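Local atomic coordinates of MHC class I antigen (Anolis carolinensis, PDB entry 7CPO), a protein that probably presents short peptides to T cells, holding them in a groove built on a beta-sheet floor and pairing with beta2-microglobulin. Residues R122-S126 and P140-K145; Y38-R43 and A70-E74. The contacts are given in a common frame with arbitrary orientation. Residue numbers count along the deposited sequence, not the author numbering.

Interaction 1 (R122-S126 and P140-K145); sequences RDYIS and PAQNTK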
ATOM      1  N   ARG A 122      11.425  12.104  -4.516  1.00 31.62           N
ATOM      2  CA  ARG A 122      11.961  12.970  -3.476  1.00 27.22           C
ATOM      3  C   ARG A 122      10.957  14.086  -3.235  1.00 31.49           C
ATOM      4  O   ARG A 122      10.279  14.531  -4.170  1.00 29.90           O
ATOM      5  CB  ARG A 122      13.304  13.574  -3.907  1.00 27.57           C
ATOM      6  CG  ARG A 122      14.404  12.545  -4.107  1.00 59.90           C
ATOM      7  CD  ARG A 122      15.713  13.167  -4.627  1.00 50.73           C
ATOM      8  NE  ARG A 122      15.512  14.171  -5.676  1.00 64.52           N
ATOM      9  CZ  ARG A 122      15.684  13.944  -6.982  1.00 76.13           C
ATOM     10  NH1 ARG A 122      16.053  12.737  -7.402  1.00 66.33           N
ATOM     11  NH2 ARG A 122      15.485  14.918  -7.873  1.00 61.64           N
ATOM     12  N   ASP A 123      10.854  14.533  -1.981  1.00 30.09           N
ATOM     13  CA  ASP A 123       9.937  15.614  -1.641  1.00 25.87           C
ATOM     14  C   ASP A 123      10.127  16.799  -2.564  1.00 23.70           C
ATOM     15  O   ASP A 123      11.255  17.179  -2.889  1.00 27.16           O
ATOM     16  CB  ASP A 123      10.136  16.090  -0.203  1.00 27.86           C
ATOM     17  CG  ASP A 123       9.841  15.029   0.813  1.00 31.60           C
ATOM     18  OD1 ASP A 123       9.147  14.055   0.475  1.00 37.36           O
ATOM     19  OD2 ASP A 123      10.256  15.206   1.973  1.00 36.98           O
ATOM     20  N   TYR A 124       9.013  17.400  -2.973  1.00 20.09           N
ATOM     21  CA  TYR A 124       9.079  18.617  -3.752  1.00 16.60           C
ATOM     22  C   TYR A 124       8.524  19.813  -2.987  1.00 24.81           C
ATOM     23  O   TYR A 124       9.263  20.768  -2.716  1.00 21.36           O
ATOM     24  CB  TYR A 124       8.367  18.434  -5.089  1.00 17.65           C
ATOM     25  CG  TYR A 124       8.391  19.695  -5.913  1.00 24.82           C
ATOM     26  CD1 TYR A 124       9.546  20.094  -6.568  1.00 20.79           C
ATOM     27  CD2 TYR A 124       7.267  20.503  -6.012  1.00 20.21           C
ATOM     28  CE1 TYR A 124       9.581  21.265  -7.308  1.00 31.50           C
ATOM     29  CE2 TYR A 124       7.288  21.673  -6.765  1.00 27.30           C
ATOM     30  CZ  TYR A 124       8.447  22.051  -7.404  1.00 27.30           C
ATOM     31  OH  TYR A 124       8.479  23.213  -8.135  1.00 24.83           O
ATOM     32  N   ILE A 125       7.237  19.793  -2.634  1.00 24.31           N
ATOM     33  CA  ILE A 125       6.602  20.867  -1.874  1.00 18.60           C
ATOM     34  C   ILE A 125       5.455  20.260  -1.073  1.00 23.31           C
ATOM     35  O   ILE A 125       4.834  19.275  -1.490  1.00 25.25           O
ATOM     36  CB  ILE A 125       6.123  22.024  -2.799  1.00 21.24           C
ATOM     37  CG1 ILE A 125       6.084  23.349  -2.036  1.00 19.73           C
ATOM     38  CG2 ILE A 125       4.765  21.718  -3.474  1.00 15.65           C
ATOM     39  CD1 ILE A 125       5.937  24.568  -2.929  1.00 16.43           C
ATOM     40  N   SER A 126       5.196  20.826   0.106  1.00 21.85           N
ATOM     41  CA  SER A 126       4.068  20.383   0.919  1.00 20.33           C
ATOM     42  C   SER A 126       3.450  21.581   1.619  1.00 22.33           C
ATOM     43  O   SER A 126       4.117  22.582   1.880  1.00 26.35           O
ATOM     44  CB  SER A 126       4.469  19.313   1.951  1.00 23.23           C
ATOM     45  OG  SER A 126       5.476  19.770   2.831  1.00 26.46           O
ATOM     46  N   PRO A 140      14.837  24.882  -6.808  1.00 36.66           N
ATOM     47  CA  PRO A 140      13.805  24.900  -7.867  1.00 36.10           C
ATOM     48  C   PRO A 140      12.384  24.973  -7.337  1.00 33.70           C
ATOM     49  O   PRO A 140      11.574  25.741  -7.871  1.00 31.83           O
ATOM     50  CB  PRO A 140      14.052  23.588  -8.625  1.00 34.34           C
ATOM     51  CG  PRO A 140      15.478  23.349  -8.466  1.00 35.30           C
ATOM     52  CD  PRO A 140      15.797  23.790  -7.051  1.00 39.99           C
ATOM     53  N   ALA A 141      12.053  24.203  -6.299  1.00 33.12           N
ATOM     54  CA  ALA A 141      10.706  24.281  -5.740  1.00 29.64           C
ATOM     55  C   ALA A 141      10.369  25.671  -5.202  1.00 30.85           C
ATOM     56  O   ALA A 141       9.180  25.992  -5.048  1.00 26.80           O
ATOM     57  CB  ALA A 141      10.533  23.253  -4.636  1.00 28.81           C
ATOM     58  N   GLN A 142      11.378  26.513  -4.943  1.00 25.22           N
ATOM     59  CA  GLN A 142      11.098  27.867  -4.472  1.00 26.34           C
ATOM     60  C   GLN A 142      10.354  28.679  -5.509  1.00 26.96           C
ATOM     61  O   GLN A 142       9.633  29.617  -5.146  1.00 31.43           O
ATOM     62  CB  GLN A 142      12.385  28.574  -4.049  1.00 27.33           C
ATOM     63  CG  GLN A 142      12.836  28.124  -2.670  1.00 26.11           C
ATOM     64  CD  GLN A 142      14.270  28.461  -2.379  1.00 42.46           C
ATOM     65  OE1 GLN A 142      14.838  29.378  -2.977  1.00 43.40           O
ATOM     66  NE2 GLN A 142      14.880  27.708  -1.465  1.00 36.38           N
ATOM     67  N   ASN A 143      10.473  28.317  -6.785  1.00 26.97           N
ATOM     68  CA  ASN A 143       9.582  28.883  -7.793  1.00 30.80           C
ATOM     69  C   ASN A 143       8.123  28.592  -7.446  1.00 30.27           C
ATOM     70  O   ASN A 143       7.280  29.494  -7.427  1.00 35.87           O
ATOM     71  CB  ASN A 143       9.947  28.329  -9.175  1.00 37.79           C
ATOM     72  CG  ASN A 143      11.402  28.633  -9.572  1.00 42.32           C
ATOM     73  OD1 ASN A 143      11.813  29.796  -9.637  1.00 47.84           O
ATOM     74  ND2 ASN A 143      12.186  27.581  -9.822  1.00 33.47           N
ATOM     75  N   THR A 144       7.813  27.339  -7.124  1.00 27.74           N
ATOM     76  CA  THR A 144       6.439  27.005  -6.776  1.00 26.87           C
ATOM     77  C   THR A 144       6.031  27.641  -5.449  1.00 31.02           C
ATOM     78  O   THR A 144       4.906  28.142  -5.320  1.00 23.53           O
ATOM     79  CB  THR A 144       6.274  25.487  -6.733  1.00 26.40           C
ATOM     80  OG1 THR A 144       6.552  24.948  -8.033  1.00 26.98           O
ATOM     81  CG2 THR A 144       4.865  25.123  -6.336  1.00 24.01           C
ATOM     82  N   LYS A 145       6.940  27.668  -4.459  1.00 25.42           N
ATOM     83  CA  LYS A 145       6.599  28.230  -3.147  1.00 28.41           C
ATOM     84  C   LYS A 145       6.093  29.651  -3.267  1.00 32.70           C
ATOM     85  O   LYS A 145       5.383  30.166  -2.398  1.00 35.25           O
ATOM     86  CB  LYS A 145       7.812  28.191  -2.212  1.00 34.46           C
ATOM     87  CG  LYS A 145       7.601  28.862  -0.848  1.00 15.74           C
ATOM     88  CD  LYS A 145       8.761  28.506   0.093  1.00 29.03           C
ATOM     89  CE  LYS A 145       8.694  29.282   1.424  1.00 25.38           C
ATOM     90  NZ  LYS A 145       7.339  29.247   2.090  1.00 28.79           N
TER
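A tyrosine on the groove floor can serve a helix and a ligand at once, and Tyr-124 is a clear case. Tyr-124, with 79 Å² of its surface covered by the segment 140-145, lays its ring against helix 141-149. Ala-141 CB sits over one face, 3.8 Å from the centroid and 23° off the ring normal, a CH-pi contact. At the ring edge, Tyr-124 OH donates a hydrogen bond of 2.6 Å to Thr-144 OG1. Ala-141 and Thr-144 are three residues apart, so both point toward the strand, one meeting the ring's face and the other its edge. Thr-144 OG1 also hydrogen-bonds the backbone of the bound peptide, and Tyr-124 packs on an apolar peptide side chain, so the pair belongs to the peptide-binding groove. Ile-125 adds an apolar contact, CD1 to Thr-144 CG2 at 3.6 Å. Tyr-124 and Ile-125 together face Tyr-117 as a classic beta bulge; the CA-to-CB bond of Ile-125 points toward the helix, while that of Tyr-124 is sideways and its ring end comes nearer. The axes of 122-126 and 141-145 run 18° from parallel and approach to 8.4 Å. Strand 122-128 lies between strands 111-119 and 133-136 in the floor sheet, helix 141-149 rests above it, and Leu-84 and Tyr-87 of helix 62-87 close in on the tyrosine.

Interaction 2 (Y38-R43 and A70-E74); sequences YNASTR and AQGHE
This is a strand-and-turn-to-helix contact on the alpha-1 side of the MHC class I platform, where floor strand 33-39 and the turn that follows meet helix 62-87. Tyr-38 is extended (phi/psi -103/106°); residues 40-42 take helical angles, and Arg-43 turns to 58/18°. Arg-43 N bonds Asn-39 O at 2.8 Å, and Asn-39 OD1 accepts from Thr-42 N, consistent with an Asx motif, though the placing of OD1 is less sure. Segment 70-74 is regular helix, with Glu-74 N bonded to Ala-70 O at 2.9 Å. In CA register, Tyr-38 faces Ala-70 at 7.0 Å, Ala-40 faces Glu-74 at 8.4 Å and Arg-43 faces Gln-71 at 6.7 Å. Tyr-38, chi1 t and chi2 85°, points toward the helix: its CD1 packs on Ala-70 CB at 3.6 Å, and its OH lies 3.5 Å from Gln-71 CG. Glu-74, chi1 and chi2 both t, brings its carboxylate to the ring edge, where Tyr-38 OH donates to Glu-74 OE1 at 3.0 Å; OE2 keeps a long, weak ion pair with Arg-78. His-73 turns elsewhere and hydrogen-bonds the peptide backbone. A neutral phenol donating to a carboxylate thus ties the ring tip to the helix, while the small Ala-70 lets the ring lie close.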
ATOM      1  N   TYR A  38      -9.326   6.017  -9.751  1.00 18.90           N
ATOM      2  CA  TYR A  38      -9.543   6.641 -11.037  1.00 24.85           C
ATOM      3  C   TYR A  38      -8.703   5.842 -12.008  1.00 30.09           C
ATOM      4  O   TYR A  38      -7.474   5.919 -12.015  1.00 27.32           O
ATOM      5  CB  TYR A  38      -9.172   8.110 -11.046  1.00 18.95           C
ATOM      6  CG  TYR A  38      -9.193   8.698 -12.434  1.00 25.99           C
ATOM      7  CD1 TYR A  38     -10.370   9.167 -12.990  1.00 21.69           C
ATOM      8  CD2 TYR A  38      -8.034   8.779 -13.188  1.00 26.89           C
ATOM      9  CE1 TYR A  38     -10.389   9.710 -14.256  1.00 24.65           C
ATOM     10  CE2 TYR A  38      -8.043   9.317 -14.449  1.00 29.52           C
ATOM     11  CZ  TYR A  38      -9.221   9.780 -14.986  1.00 30.25           C
ATOM     12  OH  TYR A  38      -9.214  10.322 -16.251  1.00 34.18           O
ATOM     13  N   ASN A  39      -9.379   5.052 -12.805  1.00 34.40           N
ATOM     14  CA  ASN A  39      -8.719   4.164 -13.738  1.00 55.32           C
ATOM     15  C   ASN A  39      -8.366   5.057 -14.936  1.00 48.85           C
ATOM     16  O   ASN A  39      -9.244   5.567 -15.643  1.00 41.93           O
ATOM     17  CB  ASN A  39      -9.662   2.963 -13.926  1.00 55.42           C
ATOM     18  CG  ASN A  39      -9.380   2.081 -15.120  1.00 52.29           C
ATOM     19  OD1 ASN A  39      -8.678   2.460 -16.022  1.00 63.97           O
ATOM     20  ND2 ASN A  39     -10.104   0.974 -15.208  1.00 41.20           N
ATOM     21  N   ALA A  40      -7.070   5.392 -15.057  1.00 54.68           N
ATOM     22  CA  ALA A  40      -6.629   6.317 -16.100  1.00 43.65           C
ATOM     23  C   ALA A  40      -6.963   5.760 -17.467  1.00 48.19           C
ATOM     24  O   ALA A  40      -7.114   6.502 -18.448  1.00 47.26           O
ATOM     25  CB  ALA A  40      -5.131   6.543 -16.012  1.00 37.31           C
ATOM     26  N   SER A  41      -7.087   4.447 -17.559  1.00 51.55           N
ATOM     27  CA  SER A  41      -7.828   3.915 -18.678  1.00 55.14           C
ATOM     28  C   SER A  41      -9.248   4.453 -18.615  1.00 63.56           C
ATOM     29  O   SER A  41      -9.605   5.270 -19.456  1.00 78.08           O
ATOM     30  CB  SER A  41      -7.751   2.376 -18.730  1.00 49.68           C
ATOM     31  OG  SER A  41      -8.653   1.902 -19.717  1.00 59.45           O
ATOM     32  N   THR A  42     -10.023   4.165 -17.540  1.00 66.87           N
ATOM     33  CA  THR A  42     -11.487   4.450 -17.639  1.00 60.97           C
ATOM     34  C   THR A  42     -11.813   5.901 -17.870  1.00 54.93           C
ATOM     35  O   THR A  42     -12.901   6.201 -18.375  1.00 50.26           O
ATOM     36  CB  THR A  42     -12.376   4.118 -16.445  1.00 65.04           C
ATOM     37  OG1 THR A  42     -11.639   4.406 -15.230  1.00 60.84           O
ATOM     38  CG2 THR A  42     -12.857   2.724 -16.569  1.00 64.57           C
ATOM     39  N   ARG A  43     -10.960   6.814 -17.408  1.00 44.02           N
ATOM     40  CA  ARG A  43     -11.327   8.233 -17.296  1.00 42.82           C
ATOM     41  C   ARG A  43     -12.543   8.427 -16.400  1.00 34.20           C
ATOM     42  O   ARG A  43     -13.183   9.465 -16.457  1.00 48.49           O
ATOM     43  CB  ARG A  43     -11.610   8.851 -18.675  1.00 52.98           C
ATOM     44  CG  ARG A  43     -10.399   9.193 -19.535  1.00 60.00           C
ATOM     45  CD  ARG A  43     -10.635   8.637 -20.953  1.00 62.24           C
ATOM     46  NE  ARG A  43      -9.692   9.141 -21.957  1.00 70.52           N
ATOM     47  CZ  ARG A  43     -10.020   9.908 -23.002  1.00 71.32           C
ATOM     48  NH1 ARG A  43     -11.290  10.253 -23.238  1.00 60.61           N
ATOM     49  NH2 ARG A  43      -9.071  10.302 -23.842  1.00 68.50           N
ATOM     50  N   ALA A  70     -10.926  14.513 -11.005  1.00 19.70           N
ATOM     51  CA  ALA A  70      -9.779  13.627 -11.205  1.00 27.08           C
ATOM     52  C   ALA A  70      -9.181  13.823 -12.596  1.00 24.33           C
ATOM     53  O   ALA A  70      -7.952  13.897 -12.754  1.00 19.18           O
ATOM     54  CB  ALA A  70     -10.184  12.163 -10.976  1.00 17.22           C
ATOM     55  N   GLN A  71     -10.045  13.934 -13.610  1.00 21.82           N
ATOM     56  CA  GLN A  71      -9.599  14.299 -14.950  1.00 21.13           C
ATOM     57  C   GLN A  71      -8.842  15.615 -14.934  1.00 21.23           C
ATOM     58  O   GLN A  71      -7.779  15.735 -15.554  1.00 26.58           O
ATOM     59  CB  GLN A  71     -10.797  14.399 -15.883  1.00 17.17           C
ATOM     60  CG  GLN A  71     -11.310  13.069 -16.314  1.00 28.06           C
ATOM     61  CD  GLN A  71     -12.487  13.175 -17.254  1.00 26.34           C
ATOM     62  OE1 GLN A  71     -12.962  12.167 -17.757  1.00 30.82           O
ATOM     63  NE2 GLN A  71     -12.952  14.396 -17.508  1.00 26.69           N
ATOM     64  N   GLY A  72      -9.388  16.626 -14.251  1.00 19.02           N
ATOM     65  CA  GLY A  72      -8.671  17.886 -14.124  1.00 16.32           C
ATOM     66  C   GLY A  72      -7.290  17.702 -13.522  1.00 19.34           C
ATOM     67  O   GLY A  72      -6.308  18.273 -14.002  1.00 16.34           O
ATOM     68  N   HIS A  73      -7.190  16.882 -12.474  1.00 21.58           N
ATOM     69  CA  HIS A  73      -5.895  16.659 -11.834  1.00 27.23           C
ATOM     70  C   HIS A  73      -4.915  15.972 -12.783  1.00 24.08           C
ATOM     71  O   HIS A  73      -3.730  16.322 -12.821  1.00 21.62           O
ATOM     72  CB  HIS A  73      -6.071  15.827 -10.561  1.00 21.59           C
ATOM     73  CG  HIS A  73      -6.968  16.454  -9.543  1.00 18.61           C
ATOM     74  ND1 HIS A  73      -7.576  15.726  -8.542  1.00 18.83           N
ATOM     75  CD2 HIS A  73      -7.351  17.740  -9.359  1.00 21.07           C
ATOM     76  CE1 HIS A  73      -8.300  16.535  -7.791  1.00 18.85           C
ATOM     77  NE2 HIS A  73      -8.181  17.763  -8.265  1.00 19.30           N
ATOM     78  N   GLU A  74      -5.394  14.988 -13.556  1.00 22.92           N
ATOM     79  CA  GLU A  74      -4.540  14.328 -14.541  1.00 22.18           C
ATOM     80  C   GLU A  74      -3.947  15.331 -15.528  1.00 19.21           C
ATOM     81  O   GLU A  74      -2.735  15.327 -15.779  1.00 22.61           O
ATOM     82  CB  GLU A  74      -5.325  13.238 -15.278  1.00 24.30           C
ATOM     83  CG  GLU A  74      -4.443  12.390 -16.202  1.00 27.46           C
ATOM     84  CD  GLU A  74      -5.218  11.370 -17.015  1.00 37.08           C
ATOM     85  OE1 GLU A  74      -6.466  11.327 -16.914  1.00 41.93           O
ATOM     86  OE2 GLU A  74      -4.575  10.613 -17.771  1.00 37.33           O
TER

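Overall arrangement
The two contacts illustrate one principle at separate places on the same platform: a tyrosine from the eight-stranded floor reaches up to a helix and donates a hydrogen bond from its hydroxyl to a side-chain oxygen there. Their centres are 24 Å apart and their nearest atoms about 14 Å, so they do not touch, yet both rest on one sheet. Interaction 2 closes in the sequence before interaction 1 opens. Helix 62-87 links them, contributing 70-74 to interaction 2 and Leu-84 and Tyr-87 to the surroundings of interaction 1. Their relation to the peptide differs: in interaction 1 the bonded pair itself meets it, whereas in interaction 2 the peptide is met by His-73 of the same helical segment, which takes no part across the contact.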